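Periplasmic binding protein/LacI transcriptional regulator (Clostridium phytofermentans, PDB 3BRS) probably binds a sugar in the cleft between its two alpha/beta lobes, serving as the extracytoplasmic solute-binding component of a sugar transporter. Local coordinates at residues Q5-I9 / A257-L261; D75-Y80 / G99-I104. All coordinates share one frame. Residue numbers count along the deposited sequence, not the author numbering.

Interaction 1 of 2, residues Q5-I9 / A257-L261; sequences QYYMI and ALKLL
This is an apolar helix-on-sheet contact in the first Rossmann-like alpha/beta lobe of a periplasmic-binding-protein fold: the last turns of helix 246-262 lie against the start of strand 7-11, a strand of the parallel sheet. Residues 7-9 are extended and 257-261 helical, their axes 11.4 Å apart at closest and at 133° between their N-to-C directions, so the helix crosses the strand obliquely, nearer antiparallel than parallel. The nearest CA pairs, Tyr6 with Leu258 and Met8 with Ala257, are both 8.7 Å apart. Tyr6 and Met8 point toward the helix, while Tyr7 between them points away. Met8 (chi1 m, chi2 and chi3 t) is long and flexible enough to cross the gap; its CE lies 3.5 Å from Ala257 CB, whose small side chain lets the methionine come close, and 3.9 Å from Leu258 CD2. Tyr6 (chi1 m) covers the partly exposed end, its CD1 3.8 Å from Leu258 CD2; over one ring face Leu261 makes a CH-pi contact, CD2 3.9 Å from the Tyr6 centroid and 21° off the normal.

Interaction 2 of 2, residues D75-Y80 / G99-I104; sequences DYEKTY and GMKQDI
Neither segment forms a regular strand, and only Tyr80, at the start of helix 80-83, is helical. From Tyr76 to Tyr80 the backbone keeps negative phi and psi, coiling compactly, while Gly99 and Met100 are extended (psi 176° and 159°) before the chain bends at Lys101. Closest approach is at Tyr76 and Met100, with CA atoms 4.5 Å apart. There Lys101 N donates to Tyr76 O (3.0 Å), and Met100 CA lies 3.5 Å from the same oxygen. Within 75-80, Asp75 forms an Asx motif, its OD1 accepting from Lys78 N at 2.9 Å, although that oxygen's position is less certain, and Asp75 N donates to Thr79 OG1 (2.9 Å).

Gln102 (chi1 m, chi2 p) is suited to join loops because its amide both donates and accepts: NE2 donates to Glu77 O (3.1 Å), and OE1 lies 3.0 Å from water 1, which accepts from Tyr80 N at 3.1 Å. Gln102 CG makes a CH-pi contact over a face of Tyr80, 3.7 Å from the ring centroid. Tyr76 (chi1 t) likewise offers a face to Lys101, whose CB stands 3.7 Å from the ring centroid. Met100 SD lies 3.7 Å from Thr79 CG2, and Ile104 CD1 lies 3.8 Å from Tyr80 CD1. Beyond the pair, Tyr76 touches Lys144 and Met147 of helix 144-157, reaching the other lobe.

These loops follow strands 68-71 and 92-96 at their C-terminal ends, where ligand clefts open in this family. One direct backbone hydrogen bond, a side-chain amide and a water link the loops, and long polar side chains present their methylenes to tyrosine rings, so irregular loops are joined without strand pairing.

In the fold
From the N terminus the chain enters strand 7-11, which helix 246-262 meets only near the end of the chain: interaction 1 closes a loop of 247 residues that takes in most of the second lobe. After that helix the chain adds strand 269-271 to the first sheet, then returns to the second lobe as strand 275-278. Interaction 2, nested inside, closes 18 residues that hold the rest of helix 80-83, which starts at Tyr80, and strand 92-96. The centres of interactions 1 and 2 are 22 Å apart. Both serve the parallel sheet of the first lobe: interaction 1 packs a late helix over the beginning of a strand, whereas interaction 2 joins loops beyond strands 68-71 and 92-96, on the side facing the other lobe.

Interaction 1 of 2, residues Q5-I9 / A257-L261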
ATOM      1  N   GLN A   5     -17.832  26.328   2.832  1.00 40.70           N
ATOM      2  CA  GLN A   5     -16.823  25.256   3.122  1.00 41.52           C
ATOM      3  C   GLN A   5     -16.771  24.238   2.006  1.00 43.61           C
ATOM      4  O   GLN A   5     -17.820  23.777   1.504  1.00 45.20           O
ATOM      5  CB  GLN A   5     -17.185  24.494   4.377  1.00 41.99           C
ATOM      6  CG  GLN A   5     -16.445  24.897   5.642  1.00 48.80           C
ATOM      7  CD  GLN A   5     -16.631  23.810   6.711  1.00 56.94           C
ATOM      8  OE1 GLN A   5     -16.050  23.860   7.807  1.00 47.09           O
ATOM      9  NE2 GLN A   5     -17.446  22.801   6.373  1.00 45.88           N
ATOM     10  N   TYR A   6     -15.543  23.872   1.644  1.00 40.93           N
ATOM     11  CA  TYR A   6     -15.291  22.781   0.715  1.00 34.63           C
ATOM     12  C   TYR A   6     -15.695  21.436   1.293  1.00 30.66           C
ATOM     13  O   TYR A   6     -15.419  21.161   2.469  1.00 27.05           O
ATOM     14  CB  TYR A   6     -13.829  22.813   0.359  1.00 34.46           C
ATOM     15  CG  TYR A   6     -13.455  24.000  -0.541  1.00 39.45           C
ATOM     16  CD1 TYR A   6     -12.496  24.928  -0.134  1.00 35.57           C
ATOM     17  CD2 TYR A   6     -14.059  24.178  -1.806  1.00 36.39           C
ATOM     18  CE1 TYR A   6     -12.145  26.023  -0.937  1.00 35.13           C
ATOM     19  CE2 TYR A   6     -13.709  25.291  -2.632  1.00 36.94           C
ATOM     20  CZ  TYR A   6     -12.742  26.187  -2.182  1.00 38.04           C
ATOM     21  OH  TYR A   6     -12.352  27.259  -2.973  1.00 46.20           O
ATOM     22  N   TYR A   7     -16.366  20.619   0.455  1.00 29.79           N
ATOM     23  CA  TYR A   7     -16.799  19.265   0.821  1.00 29.70           C
ATOM     24  C   TYR A   7     -15.969  18.205   0.012  1.00 32.30           C
ATOM     25  O   TYR A   7     -16.038  18.148  -1.220  1.00 33.06           O
ATOM     26  CB  TYR A   7     -18.334  19.125   0.663  1.00 31.24           C
ATOM     27  CG  TYR A   7     -18.983  17.789   0.928  1.00 32.76           C
ATOM     28  CD1 TYR A   7     -20.142  17.394   0.136  1.00 25.65           C
ATOM     29  CD2 TYR A   7     -18.487  16.900   1.932  1.00 29.73           C
ATOM     30  CE1 TYR A   7     -20.743  16.154   0.287  1.00 25.11           C
ATOM     31  CE2 TYR A   7     -19.097  15.620   2.133  1.00 34.70           C
ATOM     32  CZ  TYR A   7     -20.240  15.264   1.293  1.00 28.43           C
ATOM     33  OH  TYR A   7     -20.873  14.048   1.466  1.00 38.27           O
ATOM     34  N   MET A   8     -15.202  17.397   0.749  1.00 29.46           N
ATOM     35  CA  MET A   8     -14.268  16.383   0.210  1.00 29.83           C
ATOM     36  C   MET A   8     -14.640  15.002   0.745  1.00 29.69           C
ATOM     37  O   MET A   8     -15.030  14.851   1.885  1.00 28.90           O
ATOM     38  CB  MET A   8     -12.817  16.674   0.615  1.00 31.47           C
ATOM     39  CG  MET A   8     -12.225  18.052   0.175  1.00 38.29           C
ATOM     40  SD  MET A   8     -10.384  18.064   0.036  1.00 25.49           S
ATOM     41  CE  MET A   8     -10.223  19.781  -0.395  1.00 46.93           C
ATOM     42  N   ILE A   9     -14.608  13.978  -0.095  1.00 29.57           N
ATOM     43  CA  ILE A   9     -14.922  12.630   0.459  1.00 27.83           C
ATOM     44  C   ILE A   9     -13.718  11.771   0.214  1.00 30.89           C
ATOM     45  O   ILE A   9     -13.267  11.683  -0.928  1.00 27.01           O
ATOM     46  CB  ILE A   9     -16.177  12.034  -0.229  1.00 26.15           C
ATOM     47  CG1 ILE A   9     -17.438  12.812   0.197  1.00 23.57           C
ATOM     48  CG2 ILE A   9     -16.309  10.462   0.104  1.00 30.27           C
ATOM     49  CD1 ILE A   9     -18.763  12.330  -0.673  1.00 27.22           C
ATOM     50  N   ALA A 257      -5.523  19.276  -2.845  1.00 33.72           N
ATOM     51  CA  ALA A 257      -6.886  19.295  -3.449  1.00 34.63           C
ATOM     52  C   ALA A 257      -7.355  20.739  -3.410  1.00 32.01           C
ATOM     53  O   ALA A 257      -8.153  21.181  -4.266  1.00 29.38           O
ATOM     54  CB  ALA A 257      -7.851  18.461  -2.633  1.00 36.45           C
ATOM     55  N   LEU A 258      -6.825  21.461  -2.420  1.00 31.75           N
ATOM     56  CA  LEU A 258      -7.129  22.852  -2.246  1.00 33.76           C
ATOM     57  C   LEU A 258      -6.590  23.716  -3.394  1.00 31.93           C
ATOM     58  O   LEU A 258      -7.252  24.620  -3.873  1.00 30.16           O
ATOM     59  CB  LEU A 258      -6.607  23.334  -0.908  1.00 36.32           C
ATOM     60  CG  LEU A 258      -7.536  23.213   0.311  1.00 49.91           C
ATOM     61  CD1 LEU A 258      -7.075  24.216   1.407  1.00 38.65           C
ATOM     62  CD2 LEU A 258      -8.978  23.477  -0.121  1.00 38.39           C
ATOM     63  N   LYS A 259      -5.398  23.386  -3.875  1.00 33.77           N
ATOM     64  CA  LYS A 259      -4.813  24.123  -4.966  1.00 33.44           C
ATOM     65  C   LYS A 259      -5.678  23.979  -6.177  1.00 35.52           C
ATOM     66  O   LYS A 259      -6.023  24.985  -6.799  1.00 36.09           O
ATOM     67  CB  LYS A 259      -3.397  23.672  -5.220  1.00 33.25           C
ATOM     68  CG  LYS A 259      -2.577  23.892  -3.979  1.00 36.70           C
ATOM     69  CD  LYS A 259      -1.264  24.469  -4.288  1.00 40.60           C
ATOM     70  CE  LYS A 259      -0.684  25.125  -3.063  1.00 44.97           C
ATOM     71  NZ  LYS A 259      -0.103  26.417  -3.510  1.00 43.38           N
ATOM     72  N   LEU A 260      -6.127  22.764  -6.461  1.00 32.42           N
ATOM     73  CA  LEU A 260      -6.931  22.546  -7.667  1.00 33.45           C
ATOM     74  C   LEU A 260      -8.208  23.368  -7.666  1.00 36.67           C
ATOM     75  O   LEU A 260      -8.597  23.907  -8.689  1.00 36.60           O
ATOM     76  CB  LEU A 260      -7.366  21.094  -7.790  1.00 31.83           C
ATOM     77  CG  LEU A 260      -6.316  20.014  -7.715  1.00 32.52           C
ATOM     78  CD1 LEU A 260      -7.015  18.647  -7.605  1.00 34.62           C
ATOM     79  CD2 LEU A 260      -5.423  20.111  -8.986  1.00 36.24           C
ATOM     80  N   LEU A 261      -8.891  23.384  -6.527  1.00 37.25           N
ATOM     81  CA  LEU A 261     -10.137  24.123  -6.393  1.00 38.65           C
ATOM     82  C   LEU A 261      -9.893  25.625  -6.477  1.00 41.98           C
ATOM     83  O   LEU A 261     -10.768  26.339  -6.931  1.00 43.67           O
ATOM     84  CB  LEU A 261     -10.749  23.809  -5.037  1.00 36.31           C
ATOM     85  CG  LEU A 261     -11.949  22.921  -4.741  1.00 54.88           C
ATOM     86  CD1 LEU A 261     -12.469  21.869  -5.752  1.00 20.34           C
ATOM     87  CD2 LEU A 261     -11.504  22.315  -3.508  1.00 22.25           C
TER

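Interaction 2 of 2, residues D75-Y80 / G99-I104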
ATOM      1  N   ASP A  75      -8.389  -1.463  -7.476  1.00 28.97           N
ATOM      2  CA  ASP A  75      -7.985  -2.271  -8.601  1.00 27.34           C
ATOM      3  C   ASP A  75      -7.391  -1.378  -9.689  1.00 25.44           C
ATOM      4  O   ASP A  75      -8.014  -0.390 -10.139  1.00 25.42           O
ATOM      5  CB  ASP A  75      -9.244  -3.019  -9.174  1.00 30.51           C
ATOM      6  CG  ASP A  75      -8.822  -4.135 -10.066  1.00 41.41           C
ATOM      7  OD1 ASP A  75      -8.548  -3.841 -11.208  1.00 30.67           O
ATOM      8  OD2 ASP A  75      -8.578  -5.261  -9.601  1.00 35.43           O
ATOM      9  N   TYR A  76      -6.214  -1.754 -10.157  1.00 23.88           N
ATOM     10  CA  TYR A  76      -5.492  -1.002 -11.128  1.00 23.21           C
ATOM     11  C   TYR A  76      -6.285  -0.804 -12.423  1.00 27.34           C
ATOM     12  O   TYR A  76      -6.195   0.269 -13.042  1.00 30.48           O
ATOM     13  CB  TYR A  76      -4.238  -1.856 -11.412  1.00 25.04           C
ATOM     14  CG  TYR A  76      -3.304  -1.253 -12.452  1.00 34.96           C
ATOM     15  CD1 TYR A  76      -2.691  -0.019 -12.219  1.00 37.57           C
ATOM     16  CD2 TYR A  76      -2.935  -1.955 -13.610  1.00 36.27           C
ATOM     17  CE1 TYR A  76      -1.814   0.548 -13.144  1.00 41.13           C
ATOM     18  CE2 TYR A  76      -2.061  -1.399 -14.515  1.00 38.67           C
ATOM     19  CZ  TYR A  76      -1.528  -0.134 -14.266  1.00 31.09           C
ATOM     20  OH  TYR A  76      -0.642   0.450 -15.161  1.00 52.51           O
ATOM     21  N   GLU A  77      -7.037  -1.809 -12.857  1.00 30.75           N
ATOM     22  CA  GLU A  77      -7.898  -1.677 -14.086  1.00 33.46           C
ATOM     23  C   GLU A  77      -9.423  -1.423 -13.903  1.00 34.41           C
ATOM     24  O   GLU A  77     -10.057  -0.799 -14.756  1.00 37.38           O
ATOM     25  CB  GLU A  77      -7.659  -2.924 -14.901  1.00 35.55           C
ATOM     26  CG  GLU A  77      -6.199  -2.978 -15.411  1.00 68.96           C
ATOM     27  CD  GLU A  77      -5.789  -4.328 -15.932  1.00 46.28           C
ATOM     28  OE1 GLU A  77      -4.807  -4.388 -16.705  1.00 73.78           O
ATOM     29  OE2 GLU A  77      -6.427  -5.337 -15.557  1.00 72.72           O
ATOM     30  N   LYS A  78     -10.008  -1.860 -12.774  1.00 31.82           N
ATOM     31  CA  LYS A  78     -11.487  -1.949 -12.654  1.00 30.38           C
ATOM     32  C   LYS A  78     -12.139  -0.883 -11.854  1.00 32.00           C
ATOM     33  O   LYS A  78     -13.325  -0.604 -12.090  1.00 34.35           O
ATOM     34  CB  LYS A  78     -11.918  -3.318 -12.125  1.00 32.76           C
ATOM     35  CG  LYS A  78     -10.845  -4.418 -12.513  1.00 43.91           C
ATOM     36  CD  LYS A  78     -11.448  -5.642 -12.918  1.00 35.82           C
ATOM     37  CE  LYS A  78     -11.782  -5.463 -14.346  1.00 47.13           C
ATOM     38  NZ  LYS A  78     -11.460  -6.789 -15.024  1.00 45.33           N
ATOM     39  N   THR A  79     -11.364  -0.249 -10.950  1.00 29.88           N
ATOM     40  CA  THR A  79     -11.778   0.952 -10.247  1.00 30.94           C
ATOM     41  C   THR A  79     -12.334   2.109 -11.192  1.00 30.35           C
ATOM     42  O   THR A  79     -13.291   2.831 -10.894  1.00 30.13           O
ATOM     43  CB  THR A  79     -10.576   1.447  -9.369  1.00 33.06           C
ATOM     44  OG1 THR A  79     -10.310   0.477  -8.395  1.00 30.10           O
ATOM     45  CG2 THR A  79     -10.964   2.695  -8.624  1.00 22.26           C
ATOM     46  N   TYR A  80     -11.670   2.243 -12.321  1.00 29.55           N
ATOM     47  CA  TYR A  80     -11.988   3.198 -13.341  1.00 29.68           C
ATOM     48  C   TYR A  80     -13.424   2.913 -13.771  1.00 31.20           C
ATOM     49  O   TYR A  80     -14.101   3.792 -14.171  1.00 30.87           O
ATOM     50  CB  TYR A  80     -10.994   3.026 -14.498  1.00 27.45           C
ATOM     51  CG  TYR A  80     -11.349   3.790 -15.773  1.00 32.15           C
ATOM     52  CD1 TYR A  80     -10.871   5.062 -15.972  1.00 25.01           C
ATOM     53  CD2 TYR A  80     -12.128   3.197 -16.813  1.00 29.00           C
ATOM     54  CE1 TYR A  80     -11.165   5.821 -17.124  1.00 31.48           C
ATOM     55  CE2 TYR A  80     -12.426   3.967 -18.011  1.00 28.57           C
ATOM     56  CZ  TYR A  80     -11.947   5.264 -18.115  1.00 32.28           C
ATOM     57  OH  TYR A  80     -12.212   6.026 -19.209  1.00 42.10           O
ATOM     58  N   GLY A  99      -2.666   3.890  -7.560  1.00 27.48           N
ATOM     59  CA  GLY A  99      -3.242   4.468  -8.795  1.00 27.64           C
ATOM     60  C   GLY A  99      -4.036   3.509  -9.680  1.00 28.35           C
ATOM     61  O   GLY A  99      -4.166   2.271  -9.400  1.00 25.79           O
ATOM     62  N   MET A 100      -4.600   4.094 -10.733  1.00 28.90           N
ATOM     63  CA  MET A 100      -5.171   3.380 -11.894  1.00 30.57           C
ATOM     64  C   MET A 100      -4.221   3.414 -13.173  1.00 35.73           C
ATOM     65  O   MET A 100      -3.371   4.267 -13.319  1.00 34.42           O
ATOM     66  CB  MET A 100      -6.504   3.977 -12.232  1.00 31.56           C
ATOM     67  CG  MET A 100      -7.524   3.844 -11.024  1.00 25.68           C
ATOM     68  SD  MET A 100      -9.127   4.668 -11.225  1.00 26.25           S
ATOM     69  CE  MET A 100      -8.494   6.196 -10.642  1.00 32.93           C
ATOM     70  N   LYS A 101      -4.446   2.452 -14.073  1.00 39.29           N
ATOM     71  CA  LYS A 101      -3.832   2.332 -15.359  1.00 39.48           C
ATOM     72  C   LYS A 101      -4.324   3.463 -16.198  1.00 38.36           C
ATOM     73  O   LYS A 101      -3.613   3.881 -17.109  1.00 34.32           O
ATOM     74  CB  LYS A 101      -4.306   1.029 -16.042  1.00 40.31           C
ATOM     75  CG  LYS A 101      -3.491   0.616 -17.297  1.00 48.78           C
ATOM     76  CD  LYS A 101      -4.258  -0.455 -18.093  1.00 43.14           C
ATOM     77  CE  LYS A 101      -5.796  -0.213 -18.039  1.00 55.15           C
ATOM     78  NZ  LYS A 101      -6.586  -1.253 -18.831  1.00 59.38           N
ATOM     79  N   GLN A 102      -5.558   3.918 -15.939  1.00 37.59           N
ATOM     80  CA  GLN A 102      -6.161   4.997 -16.740  1.00 40.51           C
ATOM     81  C   GLN A 102      -5.745   6.345 -16.152  1.00 44.10           C
ATOM     82  O   GLN A 102      -5.740   6.530 -14.931  1.00 42.66           O
ATOM     83  CB  GLN A 102      -7.690   4.864 -16.855  1.00 38.90           C
ATOM     84  CG  GLN A 102      -8.132   3.466 -17.480  1.00 36.25           C
ATOM     85  CD  GLN A 102      -8.300   2.363 -16.397  1.00 47.75           C
ATOM     86  OE1 GLN A 102      -7.826   2.483 -15.228  1.00 28.29           O
ATOM     87  NE2 GLN A 102      -8.992   1.296 -16.774  1.00 30.25           N
ATOM     88  N   ASP A 103      -5.394   7.287 -17.019  1.00 45.99           N
ATOM     89  CA  ASP A 103      -4.775   8.510 -16.542  1.00 48.74           C
ATOM     90  C   ASP A 103      -5.801   9.567 -16.178  1.00 47.81           C
ATOM     91  O   ASP A 103      -5.847  10.633 -16.797  1.00 48.85           O
ATOM     92  CB  ASP A 103      -3.802   9.081 -17.570  1.00 52.13           C
ATOM     93  CG  ASP A 103      -3.095  10.295 -17.042  1.00 85.33           C
ATOM     94  OD1 ASP A 103      -2.668  10.228 -15.858  1.00 67.89           O
ATOM     95  OD2 ASP A 103      -3.010  11.307 -17.784  1.00 66.82           O
ATOM     96  N   ILE A 104      -6.621   9.293 -15.162  1.00 44.04           N
ATOM     97  CA  ILE A 104      -7.652  10.256 -14.812  1.00 37.41           C
ATOM     98  C   ILE A 104      -7.434  11.088 -13.567  1.00 34.11           C
ATOM     99  O   ILE A 104      -8.200  12.058 -13.364  1.00 32.76           O
ATOM    100  CB  ILE A 104      -9.055   9.639 -14.873  1.00 37.81           C
ATOM    101  CG1 ILE A 104      -9.161   8.517 -13.828  1.00 30.19           C
ATOM    102  CG2 ILE A 104      -9.397   9.182 -16.352  1.00 37.34           C
ATOM    103  CD1 ILE A 104     -10.573   8.019 -13.534  1.00 37.54           C
TER
HETATM  104  O   HOH W   1      -8.715   1.279 -12.661  1.00 29.33           O